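Local coordinates for protein xylose isomerase-like TIM barrel (PDB 2QW5) that binds zinc and D-xylose in the mouth of a TIM barrel and is probably a sugar or sugar-phosphate isomerase or epimerase, at residues Thr91-Ser97 with Ile130-Val136; Leu108-Lys112 with Lys168-Tyr172; Ala181-Ile185 with Leu199-Leu203. All coordinates share one frame; numbering follows the deposited sequence.

Contact 1. Residues Thr91-Ser97 with Ile130-Val136; sequences TRTFDPS and IVIPYGV. With XLS (D-xylose), chain C.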
loop_
_atom_site.group_PDB
_atom_site.type_symbol
_atom_site.label_atom_id
_atom_site.label_comp_id
_atom_site.label_asym_id
_atom_site.label_seq_id
_atom_site.Cartn_x
_atom_site.Cartn_y
_atom_site.Cartn_z
ATOM N N THR A 91 11.909 -15.460 7.254
ATOM C CA THR A 91 11.118 -14.825 6.200
ATOM C C THR A 91 9.692 -15.294 6.312
ATOM O O THR A 91 9.396 -16.217 7.051
ATOM C CB THR A 91 11.662 -15.138 4.811
ATOM O OG1 THR A 91 11.384 -16.484 4.426
ATOM C CG2 THR A 91 13.173 -14.906 4.752
ATOM N N ARG A 92 8.800 -14.639 5.585
ATOM C CA ARG A 92 7.378 -15.031 5.606
ATOM C C ARG A 92 7.165 -16.543 5.313
ATOM O O ARG A 92 6.324 -17.204 5.965
ATOM C CB ARG A 92 6.564 -14.182 4.633
ATOM C CG ARG A 92 5.066 -14.225 4.959
ATOM C CD ARG A 92 4.251 -14.154 3.723
ATOM N NE ARG A 92 4.563 -12.957 2.968
ATOM C CZ ARG A 92 4.526 -12.846 1.635
ATOM N NH1 ARG A 92 4.226 -13.873 0.815
ATOM N NH2 ARG A 92 4.844 -11.670 1.109
ATOM N N THR A 93 7.910 -17.063 4.341
ATOM C CA THR A 93 7.908 -18.503 3.996
ATOM C C THR A 93 8.635 -19.312 5.078
ATOM O O THR A 93 8.042 -20.226 5.690
ATOM C CB THR A 93 8.514 -18.738 2.610
ATOM O OG1 THR A 93 7.748 -17.990 1.659
ATOM C CG2 THR A 93 8.509 -20.186 2.214
ATOM N N PHE A 94 9.885 -18.947 5.351
ATOM C CA PHE A 94 10.738 -19.661 6.313
ATOM C C PHE A 94 10.486 -19.086 7.678
ATOM O O PHE A 94 11.318 -18.351 8.244
ATOM C CB PHE A 94 12.200 -19.575 5.913
ATOM C CG PHE A 94 12.464 -20.093 4.556
ATOM C CD1 PHE A 94 12.105 -21.415 4.208
ATOM C CD2 PHE A 94 13.044 -19.271 3.590
ATOM C CE1 PHE A 94 12.339 -21.900 2.915
ATOM C CE2 PHE A 94 13.286 -19.751 2.294
ATOM C CZ PHE A 94 12.941 -21.067 1.963
ATOM N N ASP A 95 9.314 -19.441 8.220
ATOM C CA ASP A 95 8.815 -18.917 9.493
ATOM C C ASP A 95 8.684 -20.028 10.552
ATOM O O ASP A 95 7.738 -20.824 10.510
ATOM C CB ASP A 95 7.492 -18.175 9.265
ATOM C CG ASP A 95 6.904 -17.575 10.537
ATOM O OD1 ASP A 95 7.554 -17.584 11.606
ATOM O OD2 ASP A 95 5.753 -17.085 10.456
ATOM N N PRO A 96 9.612 -20.046 11.526
ATOM C CA PRO A 96 9.547 -21.052 12.580
ATOM C C PRO A 96 8.441 -20.879 13.599
ATOM O O PRO A 96 8.231 -21.785 14.392
ATOM C CB PRO A 96 10.917 -20.945 13.254
ATOM C CG PRO A 96 11.319 -19.549 13.068
ATOM C CD PRO A 96 10.820 -19.208 11.679
ATOM N N SER A 97 7.772 -19.733 13.586
ATOM C CA SER A 97 6.640 -19.435 14.462
ATOM C C SER A 97 5.293 -19.725 13.783
ATOM O O SER A 97 4.227 -19.388 14.332
ATOM C CB SER A 97 6.708 -17.962 14.917
ATOM O OG SER A 97 6.513 -17.075 13.822
ATOM N N ILE A 130 15.591 -14.248 13.750
ATOM C CA ILE A 130 15.373 -15.642 13.386
ATOM C C ILE A 130 14.158 -16.339 14.088
ATOM O O ILE A 130 14.037 -17.565 13.993
ATOM C CB ILE A 130 16.672 -16.475 13.535
ATOM C CG1 ILE A 130 17.175 -16.532 14.986
ATOM C CG2 ILE A 130 17.811 -15.897 12.568
ATOM C CD1 ILE A 130 18.309 -17.485 15.212
ATOM N N VAL A 131 13.305 -15.557 14.770
ATOM C CA VAL A 131 12.095 -16.071 15.452
ATOM C C VAL A 131 10.848 -15.666 14.649
ATOM O O VAL A 131 10.164 -16.509 14.075
ATOM C CB VAL A 131 12.043 -15.572 16.898
ATOM C CG1 VAL A 131 10.812 -16.165 17.633
ATOM C CG2 VAL A 131 13.366 -15.904 17.646
ATOM N N ILE A 132 10.535 -14.378 14.630
ATOM C CA ILE A 132 9.408 -13.839 13.897
ATOM C C ILE A 132 10.054 -13.257 12.599
ATOM O O ILE A 132 11.101 -12.584 12.711
ATOM C CB ILE A 132 8.725 -12.694 14.669
ATOM C CG1 ILE A 132 8.284 -13.145 16.087
ATOM C CG2 ILE A 132 7.546 -12.111 13.876
ATOM C CD1 ILE A 132 7.265 -14.240 16.094
ATOM N N PRO A 133 9.460 -13.522 11.410
ATOM C CA PRO A 133 9.946 -12.996 10.116
ATOM C C PRO A 133 10.160 -11.495 10.134
ATOM O O PRO A 133 9.282 -10.771 10.564
ATOM C CB PRO A 133 8.815 -13.355 9.156
ATOM C CG PRO A 133 8.298 -14.627 9.694
ATOM C CD PRO A 133 8.290 -14.398 11.186
ATOM N N TYR A 134 11.324 -11.047 9.657
ATOM C CA TYR A 134 11.690 -9.651 9.756
ATOM C C TYR A 134 10.796 -8.764 8.909
ATOM O O TYR A 134 10.669 -8.998 7.715
ATOM C CB TYR A 134 13.152 -9.426 9.344
ATOM C CG TYR A 134 13.497 -7.965 9.254
ATOM C CD1 TYR A 134 13.760 -7.218 10.404
ATOM C CD2 TYR A 134 13.560 -7.316 8.013
ATOM C CE1 TYR A 134 14.053 -5.875 10.336
ATOM C CE2 TYR A 134 13.832 -5.969 7.942
ATOM C CZ TYR A 134 14.087 -5.258 9.095
ATOM O OH TYR A 134 14.369 -3.938 8.994
ATOM N N GLY A 135 10.227 -7.732 9.536
ATOM C CA GLY A 135 9.353 -6.764 8.864
ATOM C C GLY A 135 8.006 -7.233 8.380
ATOM O O GLY A 135 7.377 -6.498 7.662
ATOM N N VAL A 136 7.538 -8.410 8.823
ATOM C CA VAL A 136 6.304 -8.985 8.380
ATOM C C VAL A 136 5.315 -8.710 9.484
ATOM O O VAL A 136 5.070 -9.553 10.352
ATOM C CB VAL A 136 6.426 -10.516 8.071
ATOM C CG1 VAL A 136 5.073 -11.120 7.607
ATOM C CG2 VAL A 136 7.509 -10.776 7.011
HETATM C C1 XLS C . 18.055 -4.877 10.903
HETATM C C2 XLS C . 17.986 -6.385 10.694
HETATM C C3 XLS C . 17.606 -6.813 9.232
HETATM C C4 XLS C . 18.328 -8.048 8.732
HETATM O O1 XLS C . 17.664 -4.182 12.092
HETATM O O2 XLS C . 19.158 -7.037 11.183
HETATM O O3 XLS C . 17.761 -5.865 8.174
HETATM O O4 XLS C . 18.190 -9.057 9.691
#
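CG and CD of Pro133 lie over one face of the Asp95 carboxylate, the two side chains crossing at about a right angle: CD of Pro133 is 3.3 Å from OD1 of Asp95, and CG of Pro133 3.4 Å from the carboxylate carbon. The Tyr134 ring, leading away from 91-97, has D-xylose over one face, C3 of the sugar 3.7 Å above the ring centre; OH of Tyr134 is hydrogen-bonded to Glu189. CG2 of Thr93 lies on one face of the Phe94 ring, displaced toward the rim, and the ring stacks with Tyr110. Both segments are loops following barrel strands, 83-87 and 125-128, so the contact joins consecutive beta-alpha loops beside the sugar pocket of the TIM barrel. Asp95 OD1 accepts Ser97 OG through its syn lone pair at 2.5 Å, while Ser97 N, at 2.9 Å, approaches from above the other face, opposite Pro133, and closes an Asx turn. OD2 forms a salt bridge with Arg158 of helix 148-176. An alanine in place of Asp95 would probably leave Arg158 without its charge partner, undo the Asx turn and open a gap over part of the Pro133 ring. Pro133 also presses CG against Thr91 O at 3.3 Å, and Pro96 CG rests 3.4 Å from Val131 O. The Arg92 side chain crosses that of Val136, CG against CG1, while Arg92 NH2 hydrogen-bonds Thr139 of the second subunit.

Contact 2. Residues Leu108-Lys112 with Lys168-Tyr172; sequences LEYLK and KLGEY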
loop_
_atom_site.group_PDB
_atom_site.type_symbol
_atom_site.label_atom_id
_atom_site.label_comp_id
_atom_site.label_asym_id
_atom_site.label_seq_id
_atom_site.Cartn_x
_atom_site.Cartn_y
_atom_site.Cartn_z
ATOM N N LEU A 108 13.159 -24.581 9.902
ATOM C CA LEU A 108 14.317 -25.198 10.587
ATOM C C LEU A 108 15.421 -25.594 9.603
ATOM O O LEU A 108 16.610 -25.351 9.873
ATOM C CB LEU A 108 13.881 -26.421 11.380
ATOM C CG LEU A 108 14.904 -27.158 12.258
ATOM C CD1 LEU A 108 15.563 -26.225 13.271
ATOM C CD2 LEU A 108 14.214 -28.408 12.953
ATOM N N GLU A 109 15.034 -26.189 8.476
ATOM C CA GLU A 109 16.043 -26.571 7.445
ATOM C C GLU A 109 16.720 -25.366 6.842
ATOM O O GLU A 109 17.939 -25.404 6.555
ATOM C CB GLU A 109 15.483 -27.546 6.382
ATOM C CG GLU A 109 15.024 -28.914 6.990
ATOM C CD GLU A 109 16.162 -29.736 7.743
ATOM O OE1 GLU A 109 17.258 -29.931 7.143
ATOM O OE2 GLU A 109 15.948 -30.198 8.919
ATOM N N TYR A 110 15.939 -24.304 6.630
ATOM C CA TYR A 110 16.469 -23.021 6.163
ATOM C C TYR A 110 17.496 -22.482 7.174
ATOM O O TYR A 110 18.603 -22.136 6.801
ATOM C CB TYR A 110 15.330 -22.023 5.898
ATOM C CG TYR A 110 15.742 -20.584 5.812
ATOM C CD1 TYR A 110 16.427 -20.083 4.702
ATOM C CD2 TYR A 110 15.459 -19.713 6.865
ATOM C CE1 TYR A 110 16.815 -18.740 4.643
ATOM C CE2 TYR A 110 15.846 -18.384 6.823
ATOM C CZ TYR A 110 16.516 -17.896 5.716
ATOM O OH TYR A 110 16.866 -16.552 5.727
ATOM N N LEU A 111 17.120 -22.446 8.447
ATOM C CA LEU A 111 18.015 -21.925 9.498
ATOM C C LEU A 111 19.251 -22.813 9.675
ATOM O O LEU A 111 20.351 -22.272 9.845
ATOM C CB LEU A 111 17.260 -21.672 10.795
ATOM C CG LEU A 111 16.187 -20.586 10.734
ATOM C CD1 LEU A 111 15.204 -20.617 11.981
ATOM C CD2 LEU A 111 16.773 -19.215 10.625
ATOM N N LYS A 112 19.087 -24.143 9.538
ATOM C CA LYS A 112 20.253 -25.105 9.590
ATOM C C LYS A 112 21.206 -24.880 8.429
ATOM O O LYS A 112 22.458 -24.953 8.591
ATOM C CB LYS A 112 19.819 -26.559 9.612
ATOM C CG LYS A 112 19.149 -27.048 10.917
ATOM C CD LYS A 112 18.729 -28.498 10.746
ATOM C CE LYS A 112 18.301 -29.120 12.057
ATOM N NZ LYS A 112 17.808 -30.523 11.896
ATOM N N LYS A 168 15.815 -26.894 18.872
ATOM C CA LYS A 168 16.409 -27.872 17.938
ATOM C C LYS A 168 17.542 -27.250 17.104
ATOM O O LYS A 168 18.618 -27.848 16.895
ATOM C CB LYS A 168 15.358 -28.517 17.018
ATOM C CG LYS A 168 14.443 -29.552 17.701
ATOM C CD LYS A 168 15.212 -30.798 18.177
ATOM C CE LYS A 168 14.311 -31.837 18.845
ATOM N NZ LYS A 168 13.804 -31.370 20.157
ATOM N N LEU A 169 17.329 -26.022 16.675
ATOM C CA LEU A 169 18.384 -25.275 15.946
ATOM C C LEU A 169 19.594 -25.031 16.859
ATOM O O LEU A 169 20.721 -25.075 16.382
ATOM C CB LEU A 169 17.843 -23.921 15.418
ATOM C CG LEU A 169 18.802 -23.075 14.538
ATOM C CD1 LEU A 169 19.044 -23.789 13.221
ATOM C CD2 LEU A 169 18.225 -21.696 14.310
ATOM N N GLY A 170 19.376 -24.762 18.154
ATOM C CA GLY A 170 20.489 -24.575 19.121
ATOM C C GLY A 170 21.350 -25.841 19.265
ATOM O O GLY A 170 22.585 -25.809 19.194
ATOM N N GLU A 171 20.687 -26.979 19.443
ATOM C CA GLU A 171 21.388 -28.296 19.510
ATOM C C GLU A 171 22.220 -28.548 18.272
ATOM O O GLU A 171 23.361 -28.951 18.384
ATOM C CB GLU A 171 20.397 -29.416 19.675
ATOM C CG GLU A 171 19.737 -29.349 21.046
ATOM C CD GLU A 171 18.569 -30.313 21.220
ATOM O OE1 GLU A 171 18.245 -31.098 20.300
ATOM O OE2 GLU A 171 17.948 -30.259 22.295
ATOM N N TYR A 172 21.644 -28.281 17.106
ATOM C CA TYR A 172 22.386 -28.340 15.835
ATOM C C TYR A 172 23.559 -27.353 15.770
ATOM O O TYR A 172 24.666 -27.777 15.435
ATOM C CB TYR A 172 21.446 -28.116 14.673
ATOM C CG TYR A 172 22.126 -28.251 13.321
ATOM C CD1 TYR A 172 22.413 -29.515 12.803
ATOM C CD2 TYR A 172 22.527 -27.132 12.582
ATOM C CE1 TYR A 172 23.069 -29.663 11.582
ATOM C CE2 TYR A 172 23.189 -27.280 11.348
ATOM C CZ TYR A 172 23.432 -28.546 10.848
ATOM O OH TYR A 172 24.072 -28.764 9.653
#
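Leu169 and Lys112 bury the most surface here, followed by Tyr172, and the three interlock between two helices. The isobutyl group of Leu169 straddles the turn of the facing helix. Its CD2 packs 3.6 Å from CB of Leu111, the two side chains crossing at about a right angle, while CD1 lies 3.7 Å from Lys112 N. With CG of Leu169 anti to its own nitrogen (chi1 -175°), both methyls are carried towards helix 101-120. Leu108 runs past in the opposite sense and sets CD1 3.9 Å from CB of Leu169. These are neighbouring outer helices of the TIM barrel, 101-120 and 148-176, whose short segments run nearly parallel, 27° apart, with axes approaching to 10.3 Å. Lys112 uses its aliphatic chain as a lid on Tyr172: CG stands over one ring face, 4.1 Å from the centroid, in a CH-pi contact displaced towards the rim, and CE of Lys112 follows across the same ring, near CG and CD1 of Tyr172. Extended beyond CG, the lysine sends NZ back along its own helix to a salt bridge with Glu109 OE2 at 3.5 Å. The Tyr172 hydroxyl is hydrogen-bonded to Asp116, one helical turn beyond Lys112.

Contact 3. Residues Ala181-Ile185 with Leu199-Leu203; sequences AIEPI and LIEFL. With ZN (zinc ion), chain D; XLS (D-xylose), chain C.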
loop_
_atom_site.group_PDB
_atom_site.type_symbol
_atom_site.label_atom_id
_atom_site.label_comp_id
_atom_site.label_asym_id
_atom_site.label_seq_id
_atom_site.Cartn_x
_atom_site.Cartn_y
_atom_site.Cartn_z
ATOM N N ALA A 181 22.620 -15.706 17.972
ATOM C CA ALA A 181 22.351 -14.411 18.666
ATOM C C ALA A 181 21.104 -13.761 18.103
ATOM O O ALA A 181 21.179 -13.073 17.101
ATOM C CB ALA A 181 23.547 -13.490 18.557
ATOM N N ILE A 182 19.948 -14.005 18.760
ATOM C CA ILE A 182 18.651 -13.443 18.374
ATOM C C ILE A 182 18.625 -11.958 18.718
ATOM O O ILE A 182 19.067 -11.551 19.790
ATOM C CB ILE A 182 17.450 -14.132 19.067
ATOM C CG1 ILE A 182 17.414 -15.644 18.804
ATOM C CG2 ILE A 182 16.116 -13.533 18.562
ATOM C CD1 ILE A 182 16.341 -16.444 19.691
ATOM N N GLU A 183 18.073 -11.153 17.813
ATOM C CA GLU A 183 18.102 -9.700 17.939
ATOM C C GLU A 183 16.739 -9.076 18.283
ATOM O O GLU A 183 15.779 -9.264 17.542
ATOM C CB GLU A 183 18.619 -9.107 16.610
ATOM C CG GLU A 183 18.938 -7.607 16.697
ATOM C CD GLU A 183 19.389 -7.008 15.382
ATOM O OE1 GLU A 183 19.151 -7.656 14.324
ATOM O OE2 GLU A 183 19.973 -5.875 15.445
ATOM N N PRO A 184 16.648 -8.354 19.429
ATOM C CA PRO A 184 15.491 -7.494 19.663
ATOM C C PRO A 184 15.629 -6.354 18.659
ATOM O O PRO A 184 16.723 -5.803 18.525
ATOM C CB PRO A 184 15.693 -6.973 21.085
ATOM C CG PRO A 184 16.771 -7.803 21.666
ATOM C CD PRO A 184 17.602 -8.266 20.548
ATOM N N ILE A 185 14.567 -6.079 17.910
ATOM C CA ILE A 185 14.575 -5.045 16.847
ATOM C C ILE A 185 13.406 -4.113 17.110
ATOM O O ILE A 185 12.338 -4.581 17.443
ATOM C CB ILE A 185 14.464 -5.709 15.462
ATOM C CG1 ILE A 185 15.796 -6.380 15.101
ATOM C CG2 ILE A 185 14.091 -4.708 14.353
ATOM C CD1 ILE A 185 15.784 -7.240 13.852
ATOM N N LEU A 199 12.446 -10.744 24.464
ATOM C CA LEU A 199 13.356 -11.834 24.064
ATOM C C LEU A 199 13.764 -12.727 25.260
ATOM O O LEU A 199 13.901 -13.937 25.094
ATOM C CB LEU A 199 14.590 -11.291 23.363
ATOM C CG LEU A 199 15.587 -12.293 22.795
ATOM C CD1 LEU A 199 14.918 -13.389 21.966
ATOM C CD2 LEU A 199 16.630 -11.530 21.974
ATOM N N ILE A 200 13.944 -12.124 26.441
ATOM C CA ILE A 200 14.287 -12.855 27.650
ATOM C C ILE A 200 13.135 -13.796 27.986
ATOM O O ILE A 200 13.375 -14.979 28.284
ATOM C CB ILE A 200 14.663 -11.947 28.820
ATOM C CG1 ILE A 200 16.108 -11.441 28.648
ATOM C CG2 ILE A 200 14.596 -12.704 30.155
ATOM C CD1 ILE A 200 16.515 -10.362 29.604
ATOM N N GLU A 201 11.907 -13.299 27.891
ATOM C CA GLU A 201 10.700 -14.129 28.099
ATOM C C GLU A 201 10.605 -15.315 27.102
ATOM O O GLU A 201 10.268 -16.437 27.490
ATOM C CB GLU A 201 9.454 -13.251 28.020
ATOM C CG GLU A 201 8.116 -13.972 28.370
ATOM C CD GLU A 201 6.896 -13.013 28.494
ATOM O OE1 GLU A 201 7.041 -11.751 28.414
ATOM O OE2 GLU A 201 5.776 -13.549 28.676
ATOM N N PHE A 202 10.922 -15.056 25.830
ATOM C CA PHE A 202 10.942 -16.085 24.790
ATOM C C PHE A 202 11.936 -17.180 25.140
ATOM O O PHE A 202 11.599 -18.390 25.067
ATOM C CB PHE A 202 11.297 -15.491 23.407
ATOM C CG PHE A 202 11.496 -16.537 22.323
ATOM C CD1 PHE A 202 10.407 -17.122 21.703
ATOM C CD2 PHE A 202 12.768 -16.953 21.955
ATOM C CE1 PHE A 202 10.573 -18.106 20.720
ATOM C CE2 PHE A 202 12.953 -17.959 20.958
ATOM C CZ PHE A 202 11.847 -18.515 20.337
ATOM N N LEU A 203 13.151 -16.760 25.491
ATOM C CA LEU A 203 14.231 -17.687 25.849
ATOM C C LEU A 203 13.970 -18.579 27.058
ATOM O O LEU A 203 14.599 -19.626 27.147
ATOM C CB LEU A 203 15.562 -16.979 25.990
ATOM C CG LEU A 203 16.134 -16.404 24.681
ATOM C CD1 LEU A 203 17.256 -15.482 25.018
ATOM C CD2 LEU A 203 16.615 -17.448 23.678
HETATM ZN ZN ZN D . 21.464 -4.797 14.359
HETATM C C1 XLS C . 18.055 -4.877 10.903
HETATM C C2 XLS C . 17.986 -6.385 10.694
HETATM C C3 XLS C . 17.606 -6.813 9.232
HETATM C C4 XLS C . 18.328 -8.048 8.732
HETATM O O1 XLS C . 17.664 -4.182 12.092
HETATM O O2 XLS C . 19.158 -7.037 11.183
HETATM O O3 XLS C . 17.761 -5.865 8.174
HETATM O O4 XLS C . 18.190 -9.057 9.691
HETATM O O HOH W 1 19.972 -4.154 13.142
#
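The backbone of 181-185 leaves strand 179-182 in an extended course and meets helix 196-203 most closely at Pro184 and Leu199, whose CA atoms are 6.5 Å apart. This is the strand-to-helix packing of a beta-alpha-beta unit in the TIM barrel, formed by strand 179-182, helix 196-203 and strand 211-216. Leu199 and Ile182 carry most of it. CG of Leu199 is anti to the backbone N (chi1 -176°), which extends the two methyls to the end of the strand: CD1 meets Ile182 CG2 at 3.6 Å, and CD2 touches both the Ile182 carbonyl oxygen and the Pro184 ring, 3.7 Å from Pro184 CD. Ile182 divides its own branches, CG2 going to Leu199 while CD1 reaches on to Phe202 CE2 at 3.9 Å and to Leu203 CD2. Phe202 and Leu203 therefore share the tip of one isoleucine, and Val211 of the next strand packs against both Ile182 and Leu203.

The neighbouring residue, Glu183, turns its CB the other way, into the barrel mouth. Its extended chain delivers OE2 to the zinc ion at 2.1 Å, with Asp216, Gln247 and Glu281 completing the protein ligands. The two carboxylate oxygens have separate tasks, for OE1 accepts a hydrogen bond from O2 of D-xylose at 3.2 Å. Ile185 adds an apolar wall, its CD1 3.9 Å from C2 of the sugar. A water bound to zinc at 2.0 Å donates a hydrogen bond to O1 of the sugar.

How the contacts relate
The three contacts occupy one sector of the eight-stranded barrel, around strands 83-87, 125-128 and 179-182 and the elements that follow them. Contacts 1 and 2 alternate along the chain, 91-97, 108-112, 130-136, 168-172, and both finish before contact 3 begins. Contact 1 is the hub: its centre lies about 14 Å from each of the other two centres, and it touches both, through Ile130 and Pro96 on Leu111 towards contact 2 and through Val131 on Ile182 and Phe202 towards contact 3. Contacts 2 and 3 stay about 8 Å apart at their nearest atoms. Contact 2 touches contact 1, which together with contact 3 borders D-xylose, so packing is continuous from the outer helices to the pocket.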